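PDB 5NO8: Baccell_00875 from Bacteroides cellulosilyticus DSM 14838, which is a polysaccharide lyase that probably cleaves the L-rhamnose–glucuronic acid linkage, removing the rhamnose caps from complex arabinogalactan proteins. Local coordinates for residues A546-Q550 with I617-V621. Coordinates in Å, arbitrary orientation, origin at the centre of the assembly. Residue numbers count along the deposited sequence, not the author numbering.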
ATOM      1  N   ALA A 546       8.591  -9.295   0.534  1.00 20.12           N
ATOM      2  CA  ALA A 546       7.732 -10.052   1.459  1.00 20.40           C
ATOM      3  C   ALA A 546       7.757 -11.553   1.151  1.00 19.72           C
ATOM      4  O   ALA A 546       7.908 -12.346   2.067  1.00 19.16           O
ATOM      5  CB  ALA A 546       6.306  -9.522   1.488  1.00 20.39           C
ATOM      6  N   PRO A 547       7.617 -11.936  -0.130  1.00 21.65           N
ATOM      7  CA  PRO A 547       7.703 -13.379  -0.442  1.00 22.75           C
ATOM      8  C   PRO A 547       9.026 -14.061  -0.072  1.00 23.13           C
ATOM      9  O   PRO A 547       9.003 -15.240   0.300  1.00 21.39           O
ATOM     10  CB  PRO A 547       7.537 -13.406  -1.945  1.00 24.34           C
ATOM     11  CG  PRO A 547       6.650 -12.252  -2.223  1.00 24.17           C
ATOM     12  CD  PRO A 547       7.152 -11.179  -1.300  1.00 21.72           C
ATOM     13  N   ALA A 548      10.147 -13.340  -0.177  1.00 23.25           N
ATOM     14  CA  ALA A 548      11.445 -13.875   0.266  1.00 23.46           C
ATOM     15  C   ALA A 548      11.351 -14.318   1.705  1.00 22.31           C
ATOM     16  O   ALA A 548      11.736 -15.432   2.058  1.00 22.66           O
ATOM     17  CB  ALA A 548      12.559 -12.829   0.128  1.00 25.78           C
ATOM     18  N   ILE A 549      10.796 -13.454   2.541  1.00 20.55           N
ATOM     19  CA  ILE A 549      10.762 -13.693   3.971  1.00 19.79           C
ATOM     20  C   ILE A 549       9.683 -14.729   4.317  1.00 19.39           C
ATOM     21  O   ILE A 549       9.878 -15.547   5.242  1.00 20.50           O
ATOM     22  CB  ILE A 549      10.515 -12.385   4.744  1.00 19.65           C
ATOM     23  CG1 ILE A 549      11.590 -11.347   4.397  1.00 20.41           C
ATOM     24  CG2 ILE A 549      10.468 -12.611   6.237  1.00 20.05           C
ATOM     25  CD1 ILE A 549      11.350  -9.999   5.031  1.00 20.42           C
ATOM     26  N   GLN A 550       8.569 -14.684   3.584  1.00 19.83           N
ATOM     27  CA  GLN A 550       7.458 -15.647   3.694  1.00 20.27           C
ATOM     28  C   GLN A 550       8.006 -17.060   3.445  1.00 21.19           C
ATOM     29  O   GLN A 550       7.764 -17.993   4.216  1.00 22.17           O
ATOM     30  CB  GLN A 550       6.375 -15.299   2.654  1.00 21.32           C
ATOM     31  CG  GLN A 550       5.133 -16.177   2.610  1.00 23.19           C
ATOM     32  CD  GLN A 550       4.252 -15.904   1.388  1.00 23.64           C
ATOM     33  OE1 GLN A 550       4.724 -15.440   0.329  1.00 24.16           O
ATOM     34  NE2 GLN A 550       2.964 -16.201   1.522  1.00 23.46           N
ATOM     35  N   ILE A 617       0.584 -10.076   2.194  1.00 14.31           N
ATOM     36  CA  ILE A 617       1.735 -10.972   2.295  1.00 15.70           C
ATOM     37  C   ILE A 617       2.563 -10.585   3.514  1.00 15.56           C
ATOM     38  O   ILE A 617       3.095 -11.443   4.207  1.00 15.74           O
ATOM     39  CB  ILE A 617       2.655 -10.920   1.047  1.00 16.10           C
ATOM     40  CG1 ILE A 617       1.903 -11.217  -0.239  1.00 17.62           C
ATOM     41  CG2 ILE A 617       3.770 -11.961   1.201  1.00 16.65           C
ATOM     42  CD1 ILE A 617       2.676 -10.784  -1.462  1.00 19.92           C
ATOM     43  N   THR A 618       2.673  -9.276   3.797  1.00 15.50           N
ATOM     44  CA  THR A 618       3.352  -8.826   4.993  1.00 15.27           C
ATOM     45  C   THR A 618       2.669  -9.358   6.264  1.00 14.96           C
ATOM     46  O   THR A 618       3.339  -9.748   7.198  1.00 15.77           O
ATOM     47  CB  THR A 618       3.469  -7.296   5.009  1.00 16.09           C
ATOM     48  OG1 THR A 618       4.261  -6.911   3.880  1.00 16.48           O
ATOM     49  CG2 THR A 618       4.126  -6.778   6.272  1.00 15.99           C
ATOM     50  N   GLY A 619       1.338  -9.390   6.265  1.00 15.36           N
ATOM     51  CA  GLY A 619       0.589 -10.051   7.325  1.00 15.40           C
ATOM     52  C   GLY A 619       1.000 -11.513   7.467  1.00 15.28           C
ATOM     53  O   GLY A 619       1.215 -11.964   8.567  1.00 16.17           O
ATOM     54  N   ALA A 620       1.074 -12.234   6.352  1.00 15.73           N
ATOM     55  CA  ALA A 620       1.530 -13.626   6.384  1.00 16.27           C
ATOM     56  C   ALA A 620       2.917 -13.746   7.002  1.00 18.02           C
ATOM     57  O   ALA A 620       3.150 -14.593   7.870  1.00 18.39           O
ATOM     58  CB  ALA A 620       1.508 -14.233   5.014  1.00 17.04           C
ATOM     59  N   VAL A 621       3.830 -12.864   6.588  1.00 17.09           N
ATOM     60  CA  VAL A 621       5.164 -12.825   7.140  1.00 16.62           C
ATOM     61  C   VAL A 621       5.161 -12.624   8.640  1.00 17.41           C
ATOM     62  O   VAL A 621       5.909 -13.307   9.360  1.00 17.01           O
ATOM     63  CB  VAL A 621       6.026 -11.723   6.475  1.00 17.10           C
ATOM     64  CG1 VAL A 621       7.326 -11.488   7.260  1.00 17.86           C
ATOM     65  CG2 VAL A 621       6.306 -12.075   5.027  1.00 17.52           C
TER
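Helical segments 546-550 and 617-621 run side by side in the same N-to-C direction, their axes 28° apart and 8.9 Å at closest approach. The CA atoms of Gln-550 and Val-621 lie 5.0 Å apart and those of Ala-546 and Thr-618 5.8 Å. Pro-547 N has no hydrogen for the preceding turn, and the helix kinks there; beyond it Gln-550 N bonds to Ala-546 O (2.9 Å). No hydrogen bond crosses between the segments, which bury 307 Å², mostly through apolar contacts. Ala-546 is small enough for its CB to sit 3.5 Å from Ile-617 CG2, a methyl that lies 4.3 Å from Pro-547 CD. One turn on, the branched Val-621 fills the gap between the helices: its CG2 approaches Ala-546 O (3.4 Å) and CG1 meets Ile-549 CG2 (3.5 Å). The extended Gln-550 reaches across to 617-621, OE1 3.7 Å from Ile-617 CG2; OE1 accepts from Gly-493 N, while NE2 bonds to Tyr-686 OH and a glycerol, probably from crystallisation. Thr-618 directs its hydroxyl to Gln-542, one turn before Ala-546. Ala-620 CB, 4.3 Å from Gln-550 NE2, is small enough not to crowd the glutamine and also touches helix 682-692. Parallel packing of these parts of helices 542-559 and 615-629, with helices 562-576 and 596-600 between them, is consistent with neighbours in one layer of an (α/α) toroid, a fold of several polysaccharide lyase families.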